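Local coordinates for putative uncharacterized protein PH0350 (PDB 3QJL), which binds CRISPR RNA as a Cas6-family, endoribonuclease-like protein of the adaptive immune system that protects prokaryotes against mobile genetic elements, at residues 9-14 with 77-82; 5-10 with 114-119; 59-64 with 72-77; 129-134 with 208-213. All coordinates share one frame; numbering follows the deposited sequence.

How the interactions relate
Strand 5-13, at the N terminus, is central to the first half of the chain. In interaction 1 it pairs with strand 79-85 and closes a loop of 62 residues. In interaction 2 the same strand pairs along its other edge with strand 109-118, closing a longer loop that contains the first; the two contacts share Val9 and Lys10. Interaction 3 is a short-range closure inside both loops, reaching interaction 1 where Ile60 meets Ser80. Interaction 4 follows in series, closing a loop of 73 residues in the C-terminal half. It touches interaction 2 where Leu133 CD2 packs on Arg6 NH1, a point of contact between the two halves of the fold.

Interaction 1. Residues 9-14 with 77-82; sequences VKLLPL and DDVSLY. With nucleotides of chain B.
The central strand pair of a ferredoxin-like sheet is formed here by Val9 to Leu11 running antiparallel to Val79 to Leu81. Val9 and Leu81 exchange two backbone bonds, with Val9 N 3.1 Å from Leu81 O. Leu11 and Val79 exchange two more, Val79 N lying 2.9 Å from Leu11 O. Between them Lys10 and Ser80 make a non-hydrogen-bonded pair. Val9, Leu11, Val79 and Leu81 put their side chains on one face, where branched aliphatic groups suit a buried layer: Leu11 CB abuts Val79 CG2 at 3.5 Å, and Leu11 CD1 reaches Leu81 CB. The opposite face carries Lys10 and Ser80. There the Lys10 chain runs out almost straight and then bends at its last torsion (chi4 -84°), bringing NZ over the carboxylate of Asp78. NZ meets OD1 of Asp78 at 3.1 Å from above the carboxylate plane, and its bond to OD2 is weak. This salt bridge pairs the charges of two partly exposed residues. Farther along, the C8 corner of the G1 base of chain B stands over one face of the Tyr82 ring, 3.9 Å above its plane. The Tyr82 hydroxyl OH approaches the ribose O4' of G1 to 3.2 Å. The pair sits mid-sheet: strand 109-118 flanks Val9, while strand 55-60 borders the other side, with Phe56 and Ile59 packing on Leu81.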
# COMPACT_ATOMS: atom_id res chain seq x y z
N VAL A 9 7.47 -3.37 23.75
CA VAL A 9 8.39 -4.44 24.06
C VAL A 9 9.46 -4.50 22.98
O VAL A 9 9.15 -4.78 21.83
CB VAL A 9 7.66 -5.78 24.03
CG1 VAL A 9 8.63 -6.93 24.28
CG2 VAL A 9 6.50 -5.79 25.02
N LYS A 10 10.72 -4.26 23.32
CA LYS A 10 11.79 -4.40 22.33
C LYS A 10 12.26 -5.85 22.23
O LYS A 10 12.40 -6.53 23.22
CB LYS A 10 12.96 -3.48 22.66
CG LYS A 10 12.77 -2.05 22.19
CD LYS A 10 14.07 -1.27 22.26
CE LYS A 10 13.93 0.14 21.70
NZ LYS A 10 14.08 0.20 20.21
N LEU A 11 12.48 -6.32 21.01
CA LEU A 11 12.95 -7.68 20.82
C LEU A 11 14.26 -7.69 20.05
O LEU A 11 14.50 -6.85 19.17
CB LEU A 11 11.91 -8.51 20.10
CG LEU A 11 10.60 -8.68 20.86
CD1 LEU A 11 9.49 -8.92 19.89
CD2 LEU A 11 10.70 -9.83 21.84
N LEU A 12 15.12 -8.64 20.41
CA LEU A 12 16.44 -8.76 19.80
C LEU A 12 16.53 -10.08 19.07
O LEU A 12 16.38 -11.14 19.67
CB LEU A 12 17.52 -8.66 20.87
CG LEU A 12 17.35 -7.46 21.81
CD1 LEU A 12 17.91 -7.75 23.20
CD2 LEU A 12 17.98 -6.20 21.23
N PRO A 13 16.74 -10.02 17.74
CA PRO A 13 16.92 -11.21 16.91
C PRO A 13 18.23 -11.87 17.29
O PRO A 13 19.23 -11.18 17.37
CB PRO A 13 17.02 -10.64 15.49
CG PRO A 13 16.58 -9.21 15.60
CD PRO A 13 16.93 -8.78 16.98
N LEU A 14 18.23 -13.18 17.50
CA LEU A 14 19.41 -13.85 18.05
C LEU A 14 20.60 -14.01 17.10
O LEU A 14 21.72 -13.62 17.44
CB LEU A 14 19.04 -15.18 18.71
CG LEU A 14 18.29 -14.96 20.02
CD1 LEU A 14 18.21 -16.24 20.85
CD2 LEU A 14 18.95 -13.84 20.81
N ASP A 77 18.81 -3.43 14.42
CA ASP A 77 19.38 -4.13 15.58
C ASP A 77 18.30 -4.77 16.44
O ASP A 77 18.49 -5.87 16.97
CB ASP A 77 20.25 -3.20 16.44
CG ASP A 77 21.50 -2.73 15.71
OD1 ASP A 77 22.07 -3.53 14.93
OD2 ASP A 77 21.92 -1.57 15.92
N ASP A 78 17.17 -4.09 16.58
CA ASP A 78 16.03 -4.68 17.28
C ASP A 78 14.70 -4.44 16.56
O ASP A 78 14.64 -3.73 15.55
CB ASP A 78 15.94 -4.13 18.71
CG ASP A 78 15.74 -2.62 18.75
OD1 ASP A 78 14.67 -2.13 18.29
OD2 ASP A 78 16.64 -1.91 19.24
N VAL A 79 13.64 -5.02 17.10
CA VAL A 79 12.30 -4.85 16.59
C VAL A 79 11.38 -4.55 17.77
O VAL A 79 11.64 -5.01 18.87
CB VAL A 79 11.82 -6.12 15.88
CG1 VAL A 79 12.65 -6.36 14.64
CG2 VAL A 79 11.92 -7.32 16.80
N SER A 80 10.29 -3.82 17.55
CA SER A 80 9.39 -3.51 18.65
C SER A 80 8.06 -4.21 18.44
O SER A 80 7.71 -4.57 17.33
CB SER A 80 9.17 -2.01 18.76
OG SER A 80 10.25 -1.33 18.16
N LEU A 81 7.34 -4.43 19.52
CA LEU A 81 6.00 -4.98 19.43
C LEU A 81 5.13 -4.21 20.40
O LEU A 81 5.37 -4.26 21.59
CB LEU A 81 6.05 -6.44 19.84
CG LEU A 81 4.72 -7.11 20.13
CD1 LEU A 81 4.13 -7.65 18.86
CD2 LEU A 81 4.93 -8.23 21.13
N TYR A 82 4.12 -3.52 19.90
CA TYR A 82 3.29 -2.70 20.78
C TYR A 82 2.07 -3.46 21.25
O TYR A 82 1.45 -4.16 20.47
CB TYR A 82 2.87 -1.43 20.06
CG TYR A 82 4.05 -0.59 19.68
CD1 TYR A 82 4.65 -0.74 18.43
CD2 TYR A 82 4.59 0.32 20.56
CE1 TYR A 82 5.74 0.02 18.08
CE2 TYR A 82 5.68 1.08 20.21
CZ TYR A 82 6.25 0.92 18.97
OH TYR A 82 7.34 1.68 18.62
O5' G B 1 7.09 5.25 20.65
C5' G B 1 7.23 6.14 19.54
C4' G B 1 6.90 5.46 18.23
O4' G B 1 5.86 4.46 18.47
C3' G B 1 6.36 6.38 17.13
O3' G B 1 6.77 5.90 15.84
C2' G B 1 4.84 6.22 17.28
O2' G B 1 4.09 6.52 16.12
C1' G B 1 4.72 4.75 17.69
N9 G B 1 3.52 4.44 18.49
C8 G B 1 2.86 3.23 18.51
N7 G B 1 1.83 3.22 19.30
C5 G B 1 1.80 4.49 19.84
C6 G B 1 0.89 5.06 20.77
O6 G B 1 -0.09 4.53 21.31
N1 G B 1 1.21 6.39 21.07
C2 G B 1 2.26 7.08 20.54
N2 G B 1 2.40 8.36 20.95
N3 G B 1 3.12 6.56 19.67
C4 G B 1 2.83 5.26 19.36

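Interaction 2. Residues 5-10 with 114-119; sequences MRIEVK and GDIKAI. With nucleotides of chain B.
Glu8 and Lys117 form an antiparallel hydrogen-bonded pair with both side chains on the same face, side by side and pointing the same way, which lets the acid and the amine meet. The Glu8 chain is fully extended, with CG anti to the backbone N (chi1 164°), whereas Lys117 bends twice to bring its ammonium back. Lys117 NZ then meets Glu8 OE2 at 3.2 Å, from well above the carboxylate plane. The other oxygen, OE1, has a weak hydrogen bond to Ser80 OG. Ile119 slants across Glu8, its CD1 3.5 Å from Glu8 CB, so that a branched apolar side chain shields the aliphatic root of the acid. Its other branch, CG2, faces the base of G1 of chain B. Arg6 NH1 donates over 3.2 Å to N7 of G1, which lies in the plane of the guanidinium, and is also bonded to Val239 O; the fit of this side chain against the base is otherwise doubtful. On the far face Ile7, Val9 and Ile116 mesh loosely, with Ile7 CD1 4.3 Å from Ile116 CG2. Backbone bonds include Glu8 N to Lys117 O at 2.9 Å and Lys10 N to Asp115 O. In the five-stranded antiparallel sheet of the N-terminal ferredoxin-like half, strand 5-13 is in the middle, strand 79-85 takes its other edge, and helix 88-100 covers the apolar face through Ile91 and Ala95.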
# COMPACT_ATOMS: atom_id res chain seq x y z
N MET A 5 -3.25 2.33 29.17
CA MET A 5 -1.88 1.83 29.15
C MET A 5 -1.56 1.12 27.84
O MET A 5 -2.37 0.38 27.29
CB MET A 5 -1.60 0.95 30.36
CG MET A 5 -0.71 1.63 31.42
SD MET A 5 -1.22 3.30 31.92
CE MET A 5 -0.20 4.34 30.87
N ARG A 6 -0.37 1.41 27.34
CA ARG A 6 0.13 0.80 26.13
C ARG A 6 1.63 0.62 26.31
O ARG A 6 2.30 1.52 26.78
CB ARG A 6 -0.17 1.72 24.95
CG ARG A 6 0.49 1.30 23.66
CD ARG A 6 0.02 2.13 22.47
NE ARG A 6 -1.42 2.05 22.24
CZ ARG A 6 -1.99 2.18 21.04
NH1 ARG A 6 -1.23 2.38 19.98
NH2 ARG A 6 -3.30 2.09 20.91
N ILE A 7 2.16 -0.54 25.95
CA ILE A 7 3.59 -0.76 26.14
C ILE A 7 4.36 -1.09 24.86
O ILE A 7 3.81 -1.63 23.90
CB ILE A 7 3.87 -1.86 27.19
CG1 ILE A 7 3.15 -3.16 26.83
CG2 ILE A 7 3.44 -1.40 28.55
CD1 ILE A 7 3.52 -4.32 27.72
N GLU A 8 5.64 -0.75 24.85
CA GLU A 8 6.54 -1.15 23.80
C GLU A 8 7.52 -2.18 24.32
O GLU A 8 8.30 -1.90 25.23
CB GLU A 8 7.30 0.04 23.26
CG GLU A 8 8.51 -0.34 22.43
CD GLU A 8 9.12 0.86 21.73
OE1 GLU A 8 10.02 0.66 20.88
OE2 GLU A 8 8.67 1.99 22.02
N VAL A 9 7.47 -3.37 23.75
CA VAL A 9 8.39 -4.44 24.06
C VAL A 9 9.46 -4.50 22.98
O VAL A 9 9.15 -4.78 21.83
CB VAL A 9 7.66 -5.78 24.03
CG1 VAL A 9 8.63 -6.93 24.28
CG2 VAL A 9 6.50 -5.79 25.02
N LYS A 10 10.72 -4.26 23.32
CA LYS A 10 11.79 -4.40 22.33
C LYS A 10 12.26 -5.85 22.23
O LYS A 10 12.40 -6.53 23.22
CB LYS A 10 12.96 -3.48 22.66
CG LYS A 10 12.77 -2.05 22.19
CD LYS A 10 14.07 -1.27 22.26
CE LYS A 10 13.93 0.14 21.70
NZ LYS A 10 14.08 0.20 20.21
N GLY A 114 14.11 -7.38 25.19
CA GLY A 114 14.91 -6.30 25.73
C GLY A 114 13.94 -5.47 26.53
O GLY A 114 12.95 -6.00 27.03
N ASP A 115 14.18 -4.17 26.62
CA ASP A 115 13.37 -3.31 27.48
C ASP A 115 11.87 -3.38 27.20
O ASP A 115 11.43 -3.48 26.06
CB ASP A 115 13.84 -1.86 27.37
CG ASP A 115 15.34 -1.75 27.22
OD1 ASP A 115 15.81 -1.78 26.06
OD2 ASP A 115 16.04 -1.67 28.26
N ILE A 116 11.09 -3.36 28.28
CA ILE A 116 9.67 -3.10 28.22
C ILE A 116 9.52 -1.66 28.66
O ILE A 116 10.32 -1.19 29.45
CB ILE A 116 8.86 -4.02 29.17
CG1 ILE A 116 8.85 -5.46 28.68
CG2 ILE A 116 7.43 -3.56 29.27
CD1 ILE A 116 10.18 -6.11 28.68
N LYS A 117 8.57 -0.93 28.13
CA LYS A 117 8.33 0.39 28.66
C LYS A 117 6.90 0.85 28.40
O LYS A 117 6.33 0.51 27.38
CB LYS A 117 9.34 1.38 28.09
CG LYS A 117 8.77 2.77 27.92
CD LYS A 117 8.63 3.15 26.45
CE LYS A 117 9.98 3.45 25.82
NZ LYS A 117 9.85 3.81 24.38
N ALA A 118 6.34 1.60 29.32
CA ALA A 118 5.01 2.15 29.12
C ALA A 118 5.19 3.28 28.16
O ALA A 118 6.18 4.01 28.24
CB ALA A 118 4.41 2.65 30.42
N ILE A 119 4.24 3.43 27.26
CA ILE A 119 4.30 4.43 26.20
C ILE A 119 3.32 5.57 26.48
O ILE A 119 2.21 5.34 26.98
CB ILE A 119 3.99 3.78 24.83
CG1 ILE A 119 5.21 3.03 24.32
CG2 ILE A 119 3.55 4.81 23.82
CD1 ILE A 119 5.18 2.82 22.83
O5' G B 1 7.09 5.25 20.65
C5' G B 1 7.23 6.14 19.54
C4' G B 1 6.90 5.46 18.23
O4' G B 1 5.86 4.46 18.47
C3' G B 1 6.36 6.38 17.13
O3' G B 1 6.77 5.90 15.84
C2' G B 1 4.84 6.22 17.28
O2' G B 1 4.09 6.52 16.12
C1' G B 1 4.72 4.75 17.69
N9 G B 1 3.52 4.44 18.49
C8 G B 1 2.86 3.23 18.51
N7 G B 1 1.83 3.22 19.30
C5 G B 1 1.80 4.49 19.84
C6 G B 1 0.89 5.06 20.77
O6 G B 1 -0.09 4.53 21.31
N1 G B 1 1.21 6.39 21.07
C2 G B 1 2.26 7.08 20.54
N2 G B 1 2.40 8.36 20.95
N3 G B 1 3.12 6.56 19.67
C4 G B 1 2.83 5.26 19.36

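Interaction 3. Residues 59-64 with 72-77; sequences IIVRKR and IEILSD. With nucleotides of chain B; nucleotides of chain D.
Arg64 and Ile74 form an antiparallel non-hydrogen-bonded pair at the open end of the hairpin of strands 64-67 and 71-74, on an RNA-binding surface. Next to it Leu75 N bonds to Lys63 O at 2.9 Å. The short side chain of Ser76 brings OG within 3.3 Å of Lys63 N, though the bond is weak. Other backbone groups serve RNA: Val61 N donates to O4 of U3 of chain B at 3.0 Å, and Ile59 O accepts N6 of A6 of chain D at 3.0 Å. Arg64 lays one guanidinium face over the U3 base and approaches the A6 phosphate, but it is modelled too close to U3, so both details are approximate. Ile72 lies alongside Arg64, CG2 3.6 Å from Arg64 CB. Arg62, bent at its second and third torsions, brings its cationic end to the phosphates of U2 and U3 of chain B. The side chains of Val61 and Ile74 cross at about a right angle, CG2 meeting CG1. Val79 of strand 79-85 backs Val61, while Leu109 and Phe111 of strand 109-118 cover Ile74.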
# COMPACT_ATOMS: atom_id res chain seq x y z
N ILE A 59 4.79 -6.92 14.46
CA ILE A 59 6.13 -6.69 14.95
C ILE A 59 6.78 -5.66 14.03
O ILE A 59 7.04 -5.94 12.87
CB ILE A 59 6.94 -7.99 14.91
CG1 ILE A 59 6.35 -9.00 15.90
CG2 ILE A 59 8.40 -7.73 15.18
CD1 ILE A 59 6.97 -10.37 15.84
N ILE A 60 7.09 -4.50 14.58
CA ILE A 60 7.58 -3.40 13.77
C ILE A 60 9.07 -3.54 13.50
O ILE A 60 9.86 -3.52 14.44
CB ILE A 60 7.35 -2.06 14.48
CG1 ILE A 60 5.88 -1.90 14.86
CG2 ILE A 60 7.82 -0.90 13.61
CD1 ILE A 60 4.91 -2.39 13.81
N VAL A 61 9.44 -3.65 12.23
CA VAL A 61 10.84 -3.65 11.83
C VAL A 61 11.18 -2.35 11.11
O VAL A 61 10.81 -2.16 9.96
CB VAL A 61 11.16 -4.80 10.86
CG1 VAL A 61 12.61 -4.72 10.41
CG2 VAL A 61 10.86 -6.13 11.50
N ARG A 62 11.92 -1.47 11.76
CA ARG A 62 12.15 -0.14 11.23
C ARG A 62 12.90 -0.19 9.90
O ARG A 62 12.68 0.64 9.03
CB ARG A 62 12.91 0.72 12.23
CG ARG A 62 12.33 2.11 12.45
CD ARG A 62 11.05 2.07 13.30
NE ARG A 62 11.28 1.57 14.66
CZ ARG A 62 10.33 1.49 15.59
NH1 ARG A 62 9.09 1.87 15.32
NH2 ARG A 62 10.62 1.03 16.81
N LYS A 63 13.80 -1.15 9.74
CA LYS A 63 14.48 -1.27 8.45
C LYS A 63 14.67 -2.72 7.99
O LYS A 63 15.17 -3.56 8.73
CB LYS A 63 15.78 -0.46 8.43
CG LYS A 63 17.01 -1.21 8.83
CD LYS A 63 17.92 -0.29 9.62
CE LYS A 63 17.85 1.15 9.11
NZ LYS A 63 18.75 2.03 9.91
N ARG A 64 14.25 -2.99 6.75
CA ARG A 64 13.99 -4.35 6.30
C ARG A 64 14.13 -4.51 4.79
O ARG A 64 14.15 -3.54 4.04
CB ARG A 64 12.58 -4.77 6.72
CG ARG A 64 11.51 -3.84 6.18
CD ARG A 64 10.22 -3.85 6.98
NE ARG A 64 9.24 -2.93 6.39
CZ ARG A 64 9.36 -1.61 6.41
NH1 ARG A 64 10.42 -1.06 6.99
NH2 ARG A 64 8.44 -0.84 5.85
N ILE A 72 10.60 -11.51 6.15
CA ILE A 72 11.16 -10.17 6.23
C ILE A 72 12.58 -10.18 6.78
O ILE A 72 12.84 -10.69 7.86
CB ILE A 72 10.29 -9.28 7.13
CG1 ILE A 72 8.81 -9.43 6.73
CG2 ILE A 72 10.75 -7.82 7.07
CD1 ILE A 72 7.85 -8.75 7.66
N GLU A 73 13.51 -9.62 6.02
CA GLU A 73 14.88 -9.51 6.48
C GLU A 73 14.98 -8.39 7.49
O GLU A 73 14.66 -7.25 7.16
CB GLU A 73 15.78 -9.15 5.30
CG GLU A 73 16.59 -10.29 4.74
CD GLU A 73 17.44 -9.85 3.56
OE1 GLU A 73 17.38 -10.51 2.50
OE2 GLU A 73 18.17 -8.83 3.69
N ILE A 74 15.45 -8.68 8.70
CA ILE A 74 15.59 -7.63 9.70
C ILE A 74 16.99 -7.00 9.60
O ILE A 74 17.99 -7.64 9.92
CB ILE A 74 15.39 -8.19 11.13
CG1 ILE A 74 13.95 -8.65 11.33
CG2 ILE A 74 15.71 -7.13 12.16
CD1 ILE A 74 13.76 -9.50 12.54
N LEU A 75 17.04 -5.76 9.14
CA LEU A 75 18.30 -5.04 9.06
C LEU A 75 18.49 -4.09 10.24
O LEU A 75 19.53 -3.45 10.38
CB LEU A 75 18.41 -4.26 7.75
CG LEU A 75 18.37 -5.12 6.49
CD1 LEU A 75 19.01 -4.38 5.32
CD2 LEU A 75 19.06 -6.45 6.72
N SER A 76 17.47 -4.00 11.08
CA SER A 76 17.56 -3.26 12.32
C SER A 76 18.26 -4.09 13.40
O SER A 76 18.32 -5.32 13.28
CB SER A 76 16.18 -2.79 12.77
OG SER A 76 15.91 -1.51 12.24
N ASP A 77 18.81 -3.43 14.42
CA ASP A 77 19.38 -4.13 15.58
C ASP A 77 18.30 -4.77 16.44
O ASP A 77 18.49 -5.87 16.97
CB ASP A 77 20.25 -3.20 16.44
CG ASP A 77 21.50 -2.73 15.71
OD1 ASP A 77 22.07 -3.53 14.93
OD2 ASP A 77 21.92 -1.57 15.92
P U B 3 8.82 4.09 10.24
OP1 U B 3 8.86 2.87 11.10
OP2 U B 3 10.07 4.86 10.04
O5' U B 3 8.18 3.73 8.82
C5' U B 3 7.01 4.39 8.36
C4' U B 3 6.07 3.43 7.65
O4' U B 3 6.77 2.22 7.27
C3' U B 3 4.89 2.92 8.46
O3' U B 3 3.84 3.87 8.55
C2' U B 3 4.49 1.67 7.69
O2' U B 3 3.69 2.01 6.58
C1' U B 3 5.84 1.16 7.19
N1 U B 3 6.34 0.00 7.97
C2 U B 3 6.07 -1.24 7.45
O2 U B 3 5.46 -1.37 6.41
N3 U B 3 6.52 -2.33 8.15
C4 U B 3 7.21 -2.28 9.34
O4 U B 3 7.55 -3.33 9.89
C5 U B 3 7.45 -0.96 9.83
C6 U B 3 7.03 0.12 9.15
P A D 6 7.61 -3.30 2.80
OP1 A D 6 7.04 -2.02 3.28
OP2 A D 6 8.64 -3.97 3.63
O5' A D 6 6.44 -4.32 2.47
C5' A D 6 6.71 -5.57 1.86
C4' A D 6 5.61 -6.57 2.14
O4' A D 6 5.75 -7.05 3.50
C3' A D 6 4.19 -6.04 2.03
O3' A D 6 3.32 -7.09 1.58
C2' A D 6 3.84 -5.68 3.47
O2' A D 6 2.46 -5.70 3.75
C1' A D 6 4.59 -6.76 4.25
N9 A D 6 5.03 -6.34 5.58
C8 A D 6 5.71 -5.20 5.92
N7 A D 6 6.02 -5.08 7.19
C5 A D 6 5.51 -6.24 7.74
C6 A D 6 5.51 -6.72 9.06
N6 A D 6 6.05 -6.06 10.09
N1 A D 6 4.94 -7.92 9.28
C2 A D 6 4.40 -8.58 8.24
N3 A D 6 4.32 -8.23 6.96
C4 A D 6 4.91 -7.04 6.77
P U B 2 8.32 5.61 15.52
OP1 U B 2 8.39 4.27 14.88
OP2 U B 2 9.09 5.84 16.78
O5' U B 2 8.69 6.73 14.45
C5' U B 2 7.69 7.47 13.77
C4' U B 2 7.12 6.70 12.59
O4' U B 2 6.11 7.52 11.96
C3' U B 2 8.12 6.34 11.49
O3' U B 2 7.72 5.10 10.88
C2' U B 2 7.97 7.49 10.48
O2' U B 2 8.28 7.14 9.14
C1' U B 2 6.49 7.85 10.63
N1 U B 2 6.20 9.30 10.42
C2 U B 2 5.96 10.13 11.53
O2 U B 2 5.99 9.76 12.70
N3 U B 2 5.67 11.44 11.22
C4 U B 2 5.60 12.02 9.97
O4 U B 2 5.33 13.23 9.89
C5 U B 2 5.85 11.11 8.89
C6 U B 2 6.14 9.82 9.15

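Interaction 4. Residues 129-134 with 208-213; sequences VFSTLS and LMVFRY. With nucleotides of chain B.
Phe130 and Phe211 face each other as a hydrogen-bonded pair of the central strands in the C-terminal ferredoxin-like domain, the second such domain expected of a Cas6 protein. Phe211 N lies 2.7 Å from Phe130 O, and Phe130 N returns a bond to Phe211 O at 2.8 Å. Thr132 N adds a third, to Met209 O. On the same side of the sheet Phe130 sets its CB over a face of the Phe211 ring, a CH-pi contact 4.0 Å from the centroid. The Phe211 side chain takes the torsion between its own N and carbonyl carbon (chi1 61°), which carries the ring back across its partner strand. The two rings are oblique, their planes at 35°, and their bulk suits this buried layer. Tyr213 CB touches the edge of the Phe130 ring at CE2, 3.7 Å away. A shell farther out, Ile187 of strand 185-189 and Ile136 pack on Phe211, Val239 packs on Phe130, and helix 217-226 covers Tyr213, whose OH is bonded to Ser216 O. Strand 239-242 pairs along the other edge of 129-132. The opposite face receives RNA: there Val129 CG1 meets Val210 CG1 at 3.9 Å, Ser131 CB packs on Val210 CG2, and Val210 CG1 comes within 3.5 Å of the ribose O4' of C5 of chain B.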
# COMPACT_ATOMS: atom_id res chain seq x y z
N VAL A 129 -7.82 10.72 13.11
CA VAL A 129 -7.30 10.02 11.95
C VAL A 129 -6.42 8.89 12.41
O VAL A 129 -5.31 9.12 12.87
CB VAL A 129 -6.45 10.92 11.08
CG1 VAL A 129 -5.95 10.13 9.87
CG2 VAL A 129 -7.25 12.12 10.64
N PHE A 130 -6.91 7.66 12.26
CA PHE A 130 -6.18 6.50 12.72
C PHE A 130 -5.47 5.85 11.57
O PHE A 130 -5.98 5.86 10.45
CB PHE A 130 -7.11 5.47 13.35
CG PHE A 130 -7.72 5.90 14.65
CD1 PHE A 130 -6.97 5.89 15.81
CD2 PHE A 130 -9.04 6.29 14.71
CE1 PHE A 130 -7.54 6.26 17.01
CE2 PHE A 130 -9.60 6.68 15.89
CZ PHE A 130 -8.85 6.66 17.05
N SER A 131 -4.30 5.31 11.85
CA SER A 131 -3.64 4.40 10.94
C SER A 131 -3.59 3.08 11.67
O SER A 131 -3.52 3.04 12.89
CB SER A 131 -2.23 4.87 10.61
OG SER A 131 -1.32 3.78 10.65
N THR A 132 -3.65 2.01 10.91
CA THR A 132 -3.69 0.66 11.44
C THR A 132 -2.27 0.25 11.89
O THR A 132 -1.28 0.53 11.20
CB THR A 132 -4.27 -0.27 10.35
OG1 THR A 132 -4.38 -1.60 10.84
CG2 THR A 132 -3.38 -0.26 9.12
N LEU A 133 -2.14 -0.30 13.10
CA LEU A 133 -0.86 -0.88 13.54
C LEU A 133 -0.84 -2.40 13.34
O LEU A 133 0.22 -3.03 13.31
CB LEU A 133 -0.64 -0.53 15.02
CG LEU A 133 0.63 0.13 15.56
CD1 LEU A 133 1.35 0.93 14.51
CD2 LEU A 133 0.27 1.02 16.74
N SER A 134 -2.03 -2.98 13.19
CA SER A 134 -2.18 -4.37 12.76
C SER A 134 -3.52 -4.47 12.02
O SER A 134 -4.46 -3.75 12.35
CB SER A 134 -2.06 -5.34 13.96
OG SER A 134 -3.17 -5.26 14.85
N LEU A 208 -5.23 -3.12 6.09
CA LEU A 208 -4.24 -2.18 6.57
C LEU A 208 -4.60 -0.84 5.97
O LEU A 208 -4.46 -0.65 4.78
CB LEU A 208 -2.85 -2.57 6.10
CG LEU A 208 -2.38 -3.98 6.40
CD1 LEU A 208 -1.09 -4.24 5.65
CD2 LEU A 208 -2.19 -4.15 7.89
N MET A 209 -5.04 0.09 6.80
CA MET A 209 -5.61 1.31 6.26
C MET A 209 -5.31 2.50 7.14
O MET A 209 -5.00 2.36 8.33
CB MET A 209 -7.12 1.13 6.15
CG MET A 209 -7.76 0.76 7.46
SD MET A 209 -9.51 0.40 7.35
CE MET A 209 -9.91 1.52 6.02
N VAL A 210 -5.41 3.69 6.55
CA VAL A 210 -5.47 4.92 7.33
C VAL A 210 -6.89 5.40 7.17
O VAL A 210 -7.36 5.51 6.04
CB VAL A 210 -4.51 5.97 6.78
CG1 VAL A 210 -4.88 7.34 7.30
CG2 VAL A 210 -3.09 5.60 7.14
N PHE A 211 -7.60 5.64 8.27
CA PHE A 211 -8.99 6.06 8.16
C PHE A 211 -9.33 7.16 9.15
O PHE A 211 -8.59 7.41 10.09
CB PHE A 211 -9.93 4.88 8.35
CG PHE A 211 -9.82 4.22 9.69
CD1 PHE A 211 -8.78 3.35 9.96
CD2 PHE A 211 -10.76 4.46 10.67
CE1 PHE A 211 -8.68 2.73 11.19
CE2 PHE A 211 -10.67 3.85 11.90
CZ PHE A 211 -9.63 2.98 12.16
N ARG A 212 -10.46 7.84 8.90
CA ARG A 212 -10.93 8.87 9.81
C ARG A 212 -12.15 8.37 10.54
O ARG A 212 -13.08 7.85 9.93
CB ARG A 212 -11.26 10.17 9.10
CG ARG A 212 -12.01 11.14 10.02
CD ARG A 212 -12.18 12.53 9.44
NE ARG A 212 -10.90 13.08 9.02
CZ ARG A 212 -10.51 13.13 7.75
NH1 ARG A 212 -11.31 12.65 6.80
NH2 ARG A 212 -9.32 13.64 7.43
N TYR A 213 -12.13 8.52 11.86
CA TYR A 213 -13.20 8.08 12.71
C TYR A 213 -14.00 9.31 13.07
O TYR A 213 -13.42 10.36 13.30
CB TYR A 213 -12.62 7.46 13.97
CG TYR A 213 -13.65 6.97 14.95
CD1 TYR A 213 -14.35 7.87 15.76
CD2 TYR A 213 -13.93 5.62 15.07
CE1 TYR A 213 -15.30 7.43 16.65
CE2 TYR A 213 -14.88 5.17 15.97
CZ TYR A 213 -15.56 6.08 16.76
OH TYR A 213 -16.52 5.63 17.65
P A B 4 2.94 3.96 9.88
OP1 A B 4 3.85 4.33 11.00
OP2 A B 4 2.17 2.69 9.97
O5' A B 4 1.96 5.16 9.54
C5' A B 4 1.23 5.18 8.33
C4' A B 4 1.34 6.51 7.63
O4' A B 4 1.12 7.57 8.59
C3' A B 4 2.69 6.80 6.99
O3' A B 4 2.50 7.63 5.84
C2' A B 4 3.41 7.60 8.06
O2' A B 4 4.44 8.44 7.57
C1' A B 4 2.25 8.41 8.65
N9 A B 4 2.43 8.80 10.05
C8 A B 4 2.90 8.03 11.09
N7 A B 4 2.92 8.66 12.25
C5 A B 4 2.42 9.92 11.95
C6 A B 4 2.19 11.05 12.74
N6 A B 4 2.44 11.09 14.05
N1 A B 4 1.68 12.14 12.14
C2 A B 4 1.41 12.09 10.82
N3 A B 4 1.59 11.08 9.96
C4 A B 4 2.10 10.02 10.60
P C B 5 1.68 7.08 4.58
OP1 C B 5 2.14 5.69 4.32
OP2 C B 5 1.82 8.09 3.50
O5' C B 5 0.18 7.06 5.11
C5' C B 5 -0.56 8.26 5.26
C4' C B 5 -1.73 8.29 4.32
O4' C B 5 -2.86 8.92 4.99
C3' C B 5 -1.50 9.07 3.03
O3' C B 5 -2.21 8.44 1.97
C2' C B 5 -2.13 10.43 3.34
O2' C B 5 -2.56 11.15 2.21
C1' C B 5 -3.31 10.03 4.24
N1 C B 5 -3.73 11.07 5.19
C2 C B 5 -4.91 11.78 4.95
O2 C B 5 -5.57 11.54 3.92
N3 C B 5 -5.29 12.72 5.84
C4 C B 5 -4.55 12.97 6.93
N4 C B 5 -4.98 13.92 7.77
C5 C B 5 -3.35 12.26 7.20
C6 C B 5 -2.98 11.32 6.32